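Vv2_1132 (PDB 5Y9S) probably regulates transcription as a tetrameric LysR-type regulator, pairing a helix-turn-helix DNA-binding domain with a probable ligand-sensing domain of the periplasmic-binding-protein type. Local coordinates at residues A141-L146 / D170-C175; L203-S206 / F210-K213; E257-L260 / R264-I267. One frame throughout, in Å; residues are numbered along the deposited sequence.

Interaction 1. Residues A141-L146 / D170-C175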
loop_
_atom_site.group_PDB
_atom_site.type_symbol
_atom_site.label_atom_id
_atom_site.label_comp_id
_atom_site.label_asym_id
_atom_site.label_seq_id
_atom_site.Cartn_x
_atom_site.Cartn_y
_atom_site.Cartn_z
ATOM N N ALA D 141 -6.708 20.338 -15.480
ATOM C CA ALA D 141 -6.173 20.449 -14.120
ATOM C C ALA D 141 -5.857 21.900 -13.762
ATOM O O ALA D 141 -6.141 22.344 -12.644
ATOM C CB ALA D 141 -4.926 19.575 -13.964
ATOM N N HIS D 142 -5.284 22.657 -14.709
ATOM C CA HIS D 142 -4.847 24.027 -14.426
ATOM C C HIS D 142 -6.014 24.990 -14.342
ATOM O O HIS D 142 -5.983 25.921 -13.533
ATOM C CB HIS D 142 -3.864 24.509 -15.483
ATOM C CG HIS D 142 -2.600 23.705 -15.539
ATOM N ND1 HIS D 142 -1.828 23.606 -16.676
ATOM C CD2 HIS D 142 -1.968 22.976 -14.590
ATOM C CE1 HIS D 142 -0.775 22.850 -16.426
ATOM N NE2 HIS D 142 -0.836 22.453 -15.169
ATOM N N PHE D 143 -7.031 24.819 -15.191
ATOM C CA PHE D 143 -8.260 25.585 -14.987
ATOM C C PHE D 143 -8.794 25.345 -13.582
ATOM O O PHE D 143 -9.152 26.292 -12.875
ATOM C CB PHE D 143 -9.324 25.208 -16.027
ATOM C CG PHE D 143 -9.062 25.756 -17.403
ATOM C CD1 PHE D 143 -7.999 26.607 -17.639
ATOM C CD2 PHE D 143 -9.892 25.417 -18.462
ATOM C CE1 PHE D 143 -7.765 27.116 -18.913
ATOM C CE2 PHE D 143 -9.666 25.923 -19.736
ATOM C CZ PHE D 143 -8.604 26.771 -19.966
ATOM N N GLN D 144 -8.810 24.078 -13.149
ATOM C CA GLN D 144 -9.292 23.746 -11.812
ATOM C C GLN D 144 -8.458 24.449 -10.746
ATOM O O GLN D 144 -8.996 24.918 -9.736
ATOM C CB GLN D 144 -9.273 22.224 -11.612
ATOM C CG GLN D 144 -10.100 21.724 -10.442
ATOM C CD GLN D 144 -11.584 21.983 -10.655
ATOM O OE1 GLN D 144 -12.159 21.596 -11.695
ATOM N NE2 GLN D 144 -12.216 22.650 -9.674
ATOM N N MET D 145 -7.139 24.540 -10.954
ATOM C CA MET D 145 -6.310 25.243 -9.976
ATOM C C MET D 145 -6.622 26.734 -9.956
ATOM O O MET D 145 -6.576 27.361 -8.894
ATOM C CB MET D 145 -4.823 25.039 -10.244
ATOM C CG MET D 145 -4.292 23.719 -9.788
ATOM S SD MET D 145 -2.960 23.243 -10.894
ATOM C CE MET D 145 -1.591 24.026 -10.105
ATOM N N LEU D 146 -6.899 27.331 -11.117
ATOM C CA LEU D 146 -7.310 28.731 -11.122
ATOM C C LEU D 146 -8.553 28.919 -10.255
ATOM O O LEU D 146 -8.580 29.786 -9.372
ATOM C CB LEU D 146 -7.550 29.198 -12.559
ATOM C CG LEU D 146 -6.286 29.441 -13.397
ATOM C CD1 LEU D 146 -6.636 30.077 -14.715
ATOM C CD2 LEU D 146 -5.303 30.324 -12.672
ATOM N N ASP D 170 -17.663 32.897 -16.869
ATOM C CA ASP D 170 -18.133 33.071 -15.498
ATOM C C ASP D 170 -17.070 32.713 -14.460
ATOM O O ASP D 170 -17.277 32.955 -13.261
ATOM C CB ASP D 170 -19.380 32.208 -15.270
ATOM C CG ASP D 170 -19.252 30.809 -15.895
ATOM O OD1 ASP D 170 -18.832 30.721 -17.079
ATOM O OD2 ASP D 170 -19.573 29.803 -15.207
ATOM N N LYS D 171 -15.944 32.139 -14.889
ATOM C CA LYS D 171 -14.967 31.567 -13.971
ATOM C C LYS D 171 -13.558 32.078 -14.265
ATOM O O LYS D 171 -12.832 32.484 -13.347
ATOM C CB LYS D 171 -15.012 30.038 -14.063
ATOM C CG LYS D 171 -16.349 29.417 -13.673
ATOM C CD LYS D 171 -16.199 27.979 -13.150
ATOM C CE LYS D 171 -15.985 26.960 -14.279
ATOM N NZ LYS D 171 -16.053 25.534 -13.793
ATOM N N LEU D 172 -13.166 32.062 -15.539
ATOM C CA LEU D 172 -11.827 32.432 -15.968
ATOM C C LEU D 172 -11.875 33.606 -16.928
ATOM O O LEU D 172 -12.818 33.750 -17.717
ATOM C CB LEU D 172 -11.109 31.269 -16.664
ATOM C CG LEU D 172 -11.176 29.937 -15.930
ATOM C CD1 LEU D 172 -10.559 28.814 -16.755
ATOM C CD2 LEU D 172 -10.487 30.076 -14.592
ATOM N N GLU D 173 -10.836 34.436 -16.864
ATOM C CA GLU D 173 -10.577 35.437 -17.886
ATOM C C GLU D 173 -9.317 35.062 -18.662
ATOM O O GLU D 173 -8.376 34.482 -18.112
ATOM C CB GLU D 173 -10.419 36.827 -17.284
ATOM C CG GLU D 173 -10.366 37.943 -18.324
ATOM C CD GLU D 173 -10.034 39.285 -17.715
ATOM O OE1 GLU D 173 -9.787 40.233 -18.486
ATOM O OE2 GLU D 173 -10.021 39.394 -16.470
ATOM N N LYS D 174 -9.306 35.396 -19.950
ATOM C CA LYS D 174 -8.204 35.041 -20.826
ATOM C C LYS D 174 -7.790 36.254 -21.638
ATOM O O LYS D 174 -8.623 37.081 -22.016
ATOM C CB LYS D 174 -8.568 33.877 -21.751
ATOM C CG LYS D 174 -9.196 34.245 -23.089
ATOM C CD LYS D 174 -9.417 33.000 -23.944
ATOM C CE LYS D 174 -9.973 33.369 -25.311
ATOM N NZ LYS D 174 -11.222 34.205 -25.223
ATOM N N CYS D 175 -6.489 36.370 -21.865
ATOM C CA CYS D 175 -5.928 37.436 -22.671
ATOM C C CYS D 175 -4.819 36.848 -23.529
ATOM O O CYS D 175 -4.306 35.758 -23.258
ATOM C CB CYS D 175 -5.400 38.592 -21.815
ATOM S SG CYS D 175 -3.686 38.407 -21.283
#
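The ring of Phe143 receives Leu172 on one face. The methyl CD1 of Leu172 stands 3.6 Å from the centroid of the Phe143 ring, 20° off the ring normal. This is a CH-pi contact, displaced from the centre toward the rim. Leu172 CD1 sits over the CG-CD1 side of the ring, 3.5 Å from both CG and CD1 of Phe143. Tyr284 of strand 277-286 meets the same ring with its plane inclined at about 60°. Tyr61 of the second subunit packs against it edge-to-face.

The other branch of Leu172 serves the next turn of the helix. Its CD2 lies 3.7 Å from CB of Leu146 and 3.9 Å from CD1 of Leu146. The forked end of Leu172 therefore spans two helical residues, three positions apart on helix 139-147. It crosses both side chains at about a right angle. In Leu172, CG is anti to the carbonyl carbon. With chi2 at 174°, CD1 continues away from CA toward the Phe143 face, and CD2 branches off to Leu146.

No hydrogen bond joins residues 141-146 to 170-175. The backbones stay apart, with the CA atoms of Leu146 and Leu172 7.6 Å from each other. Polar links lie beside the apolar contact: Lys171 forms a salt bridge to Glu147, and Glu173 forms one to Arg285.

The contact packs a helix against the start of the long strand 172-186 in the LysR substrate-binding domain. All three touching residues are buried. Their cohesion comes from dispersion and shape, with one CH-pi contact. Because Phe143 also meets Tyr61 of the second subunit, this small apolar cluster links the core of the domain to a subunit interface of the tetramer.

Interaction 2. Residues L203-S206 / F210-K213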
loop_
_atom_site.group_PDB
_atom_site.type_symbol
_atom_site.label_atom_id
_atom_site.label_comp_id
_atom_site.label_asym_id
_atom_site.label_seq_id
_atom_site.Cartn_x
_atom_site.Cartn_y
_atom_site.Cartn_z
ATOM N N LEU D 203 13.170 16.988 -37.311
ATOM C CA LEU D 203 13.238 17.024 -35.847
ATOM C C LEU D 203 11.864 17.443 -35.325
ATOM O O LEU D 203 11.478 18.607 -35.457
ATOM C CB LEU D 203 14.321 17.990 -35.366
ATOM C CG LEU D 203 15.650 18.026 -36.125
ATOM C CD1 LEU D 203 16.326 19.403 -35.981
ATOM C CD2 LEU D 203 16.571 16.932 -35.626
ATOM N N SER D 204 11.140 16.504 -34.725
ATOM C CA SER D 204 9.698 16.616 -34.544
ATOM C C SER D 204 9.307 16.641 -33.069
ATOM O O SER D 204 10.095 16.313 -32.173
ATOM C CB SER D 204 8.985 15.447 -35.220
ATOM O OG SER D 204 9.233 14.260 -34.491
ATOM N N TYR D 205 8.050 17.007 -32.825
ATOM C CA TYR D 205 7.499 17.000 -31.477
ATOM C C TYR D 205 6.825 15.667 -31.187
ATOM O O TYR D 205 6.315 14.997 -32.087
ATOM C CB TYR D 205 6.486 18.116 -31.300
ATOM C CG TYR D 205 7.057 19.516 -31.305
ATOM C CD1 TYR D 205 7.478 20.108 -30.132
ATOM C CD2 TYR D 205 7.101 20.271 -32.481
ATOM C CE1 TYR D 205 7.969 21.401 -30.109
ATOM C CE2 TYR D 205 7.589 21.554 -32.476
ATOM C CZ TYR D 205 8.019 22.118 -31.288
ATOM O OH TYR D 205 8.510 23.398 -31.274
ATOM N N SER D 206 6.848 15.275 -29.921
ATOM C CA SER D 206 6.092 14.108 -29.481
ATOM C C SER D 206 4.607 14.299 -29.761
ATOM O O SER D 206 4.084 15.417 -29.738
ATOM C CB SER D 206 6.319 13.873 -27.994
ATOM O OG SER D 206 7.712 13.918 -27.724
ATOM N N PHE D 210 0.939 20.093 -27.509
ATOM C CA PHE D 210 0.160 21.009 -28.331
ATOM C C PHE D 210 0.810 21.225 -29.699
ATOM O O PHE D 210 0.119 21.239 -30.729
ATOM C CB PHE D 210 -0.021 22.351 -27.641
ATOM C CG PHE D 210 -0.660 23.372 -28.527
ATOM C CD1 PHE D 210 -2.031 23.345 -28.740
ATOM C CD2 PHE D 210 0.099 24.330 -29.185
ATOM C CE1 PHE D 210 -2.637 24.262 -29.568
ATOM C CE2 PHE D 210 -0.514 25.272 -30.011
ATOM C CZ PHE D 210 -1.883 25.244 -30.187
ATOM N N LEU D 211 2.140 21.393 -29.735
ATOM C CA LEU D 211 2.756 21.826 -30.986
ATOM C C LEU D 211 2.694 20.745 -32.047
ATOM O O LEU D 211 2.625 21.058 -33.238
ATOM C CB LEU D 211 4.200 22.292 -30.753
ATOM C CG LEU D 211 4.234 23.541 -29.869
ATOM C CD1 LEU D 211 5.635 23.845 -29.393
ATOM C CD2 LEU D 211 3.642 24.690 -30.640
ATOM N N SER D 212 2.693 19.481 -31.644
ATOM C CA SER D 212 2.505 18.408 -32.612
ATOM C C SER D 212 1.132 18.493 -33.264
ATOM O O SER D 212 0.985 18.296 -34.479
ATOM C CB SER D 212 2.671 17.065 -31.914
ATOM O OG SER D 212 2.149 16.011 -32.692
ATOM N N LYS D 213 0.106 18.739 -32.452
ATOM C CA LYS D 213 -1.256 18.825 -32.945
ATOM C C LYS D 213 -1.469 20.049 -33.814
ATOM O O LYS D 213 -2.474 20.116 -34.529
ATOM C CB LYS D 213 -2.215 18.828 -31.759
ATOM C CG LYS D 213 -2.023 17.611 -30.860
ATOM C CD LYS D 213 -2.589 17.854 -29.478
ATOM C CE LYS D 213 -2.518 16.588 -28.659
ATOM N NZ LYS D 213 -2.602 15.402 -29.554
#
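Strand 199-205 ends at Tyr205, and the chain turns back to enter helix 210-220, bringing the CA atoms of Tyr205 and Ser212 to 5.3 Å. Leu211 covers one face of the Tyr205 ring. Its CB sits over the centre, 3.7 Å from the Tyr205 centroid and 4° off the normal, a CH-pi contact. With CG anti to the carbonyl carbon (chi1 -65°), Leu211 carries CD1 along the ring to 3.5 Å from CE1 of Tyr205 and on to its hydroxyl oxygen.

Ser212 packs nearer the backbone. Its CB is 4.0 Å from CB of Tyr205 and makes a tight carbon-to-oxygen contact of 3.1 Å with the carbonyl O of Ser206. Ser212 OG stays 3.6 Å from Ser206 O, and no hydrogen bond runs between residues 203-206 and 210-213. Thr209 supplies the polar link: its OG1 is hydrogen-bonded to both Ser206 O and Ser212 N.

The pair joins the first strand to the helix of a beta-alpha-beta unit completed by strand 225-232. The ring is held by an aliphatic cover on one face, while its hydroxyl bonds to Ser235 OG. A buried tyrosine thus combines apolar packing with a satisfied polar end.

Interaction 3. Residues E257-L260 / R264-I267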
loop_
_atom_site.group_PDB
_atom_site.type_symbol
_atom_site.label_atom_id
_atom_site.label_comp_id
_atom_site.label_asym_id
_atom_site.label_seq_id
_atom_site.Cartn_x
_atom_site.Cartn_y
_atom_site.Cartn_z
ATOM N N GLU D 257 14.720 33.727 -31.174
ATOM C CA GLU D 257 15.024 35.133 -31.435
ATOM C C GLU D 257 16.526 35.373 -31.460
ATOM O O GLU D 257 17.039 36.044 -32.361
ATOM C CB GLU D 257 14.355 36.018 -30.382
ATOM C CG GLU D 257 14.318 37.506 -30.728
ATOM C CD GLU D 257 13.884 38.386 -29.549
ATOM O OE1 GLU D 257 13.136 37.902 -28.669
ATOM O OE2 GLU D 257 14.296 39.565 -29.502
ATOM N N GLU D 258 17.250 34.791 -30.498
ATOM C CA GLU D 258 18.694 34.981 -30.395
ATOM C C GLU D 258 19.459 34.168 -31.432
ATOM O O GLU D 258 20.464 34.647 -31.965
ATOM C CB GLU D 258 19.167 34.616 -28.991
ATOM C CG GLU D 258 20.627 34.930 -28.724
ATOM C CD GLU D 258 20.960 34.857 -27.245
ATOM O OE1 GLU D 258 21.457 33.800 -26.786
ATOM O OE2 GLU D 258 20.704 35.856 -26.540
ATOM N N GLU D 259 19.021 32.934 -31.723
ATOM C CA GLU D 259 19.681 32.151 -32.767
ATOM C C GLU D 259 19.579 32.836 -34.128
ATOM O O GLU D 259 20.547 32.845 -34.897
ATOM C CB GLU D 259 19.098 30.740 -32.836
ATOM C CG GLU D 259 19.484 29.818 -31.670
ATOM C CD GLU D 259 18.690 30.114 -30.390
ATOM O OE1 GLU D 259 17.870 31.063 -30.408
ATOM O OE2 GLU D 259 18.893 29.408 -29.368
ATOM N N LEU D 260 18.418 33.418 -34.449
ATOM C CA LEU D 260 18.279 34.107 -35.731
ATOM C C LEU D 260 19.153 35.351 -35.782
ATOM O O LEU D 260 19.690 35.694 -36.840
ATOM C CB LEU D 260 16.812 34.479 -35.988
ATOM C CG LEU D 260 15.843 33.365 -36.409
ATOM C CD1 LEU D 260 14.411 33.853 -36.500
ATOM C CD2 LEU D 260 16.285 32.804 -37.743
ATOM N N ARG D 264 22.924 31.607 -36.440
ATOM C CA ARG D 264 23.151 30.187 -36.250
ATOM C C ARG D 264 21.976 29.345 -36.731
ATOM O O ARG D 264 22.081 28.115 -36.771
ATOM C CB ARG D 264 23.462 29.902 -34.773
ATOM C CG ARG D 264 24.869 30.350 -34.364
ATOM C CD ARG D 264 25.214 29.898 -32.970
ATOM N NE ARG D 264 24.284 30.461 -32.001
ATOM C CZ ARG D 264 23.969 29.877 -30.848
ATOM N NH1 ARG D 264 24.522 28.710 -30.528
ATOM N NH2 ARG D 264 23.100 30.452 -30.019
ATOM N N LEU D 265 20.873 29.979 -37.118
ATOM C CA LEU D 265 19.740 29.296 -37.718
ATOM C C LEU D 265 19.142 30.228 -38.747
ATOM O O LEU D 265 19.177 31.448 -38.585
ATOM C CB LEU D 265 18.660 28.923 -36.693
ATOM C CG LEU D 265 18.933 27.751 -35.768
ATOM C CD1 LEU D 265 17.927 27.750 -34.644
ATOM C CD2 LEU D 265 18.892 26.431 -36.565
ATOM N N VAL D 266 18.603 29.646 -39.807
ATOM C CA VAL D 266 17.900 30.402 -40.828
ATOM C C VAL D 266 16.525 29.783 -41.022
ATOM O O VAL D 266 16.371 28.551 -40.974
ATOM C CB VAL D 266 18.672 30.422 -42.169
ATOM C CG1 VAL D 266 18.084 31.467 -43.098
ATOM C CG2 VAL D 266 20.155 30.729 -41.959
ATOM N N ILE D 267 15.526 30.636 -41.244
ATOM C CA ILE D 267 14.215 30.153 -41.638
ATOM C C ILE D 267 14.340 29.492 -43.005
ATOM O O ILE D 267 14.996 30.023 -43.907
ATOM C CB ILE D 267 13.200 31.304 -41.653
ATOM C CG1 ILE D 267 12.944 31.797 -40.228
ATOM C CG2 ILE D 267 11.904 30.872 -42.327
ATOM C CD1 ILE D 267 12.300 33.158 -40.171
#
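Arg264 N donates a hydrogen bond to Glu259 O over 3.1 Å, with an angle of 146° at the hydrogen. This bond ties helix 257-261 to the chain that leaves it.

Aliphatic groups pack on the bond's neighbours. CB of Glu259 lies 3.7 Å from CD1 of Leu265; the two side chains run side by side and point the same way. CD2 of Leu260 comes within 3.3 Å of the backbone O of Leu265, and 4.3 Å from CG1 of Ile267. Arg264 lays its NH2 4.0 Å from CG of Glu259.

The Glu259 chain bends at chi2 (77°), and its carboxylate plane is nearly parallel to the guanidinium of Arg264. OE2 of Glu259 remains 4.4 Å from NH2 of Arg264 and well out of the guanidinium plane. No N-H points at it. The attraction is probably a general electrostatic one, with Glu258 adding a second negative charge nearby. Glu258 OE2 also makes a long, weak ion pair with Arg264 of the third subunit.

Farther out, helix 235-243 packs against it: Val239 and Ile243 touch Glu259, Ile243 also touches Arg264, and Ala242 touches Leu265. Glu257 forms a salt bridge to Lys116. Strand 266-267 is paired antiparallel with strand 172-186, where Val266 bonds through its backbone to Val186. The contact joins a short surface helix to the short strand 266-267 of the mixed sheet.

In the fold
All three contacts lie in the LysR substrate-binding domain, follow one another along the chain and reach the same mixed sheet, yet none touches another. Interactions 1 and 2 are buried; interaction 3 is at the surface. Interactions 1 and 3 share a strand neighbourhood, because strands 172-186 and 266-267 pair, though their centres are about 35 Å apart. Interactions 2 and 3 are closer, with centres about 20 Å apart, and both touch helix 235-243. In the two buried contacts a leucine covers an aromatic face without any direct hydrogen bond. The surface contact instead mixes a backbone hydrogen bond, aliphatic packing and loosely placed charges.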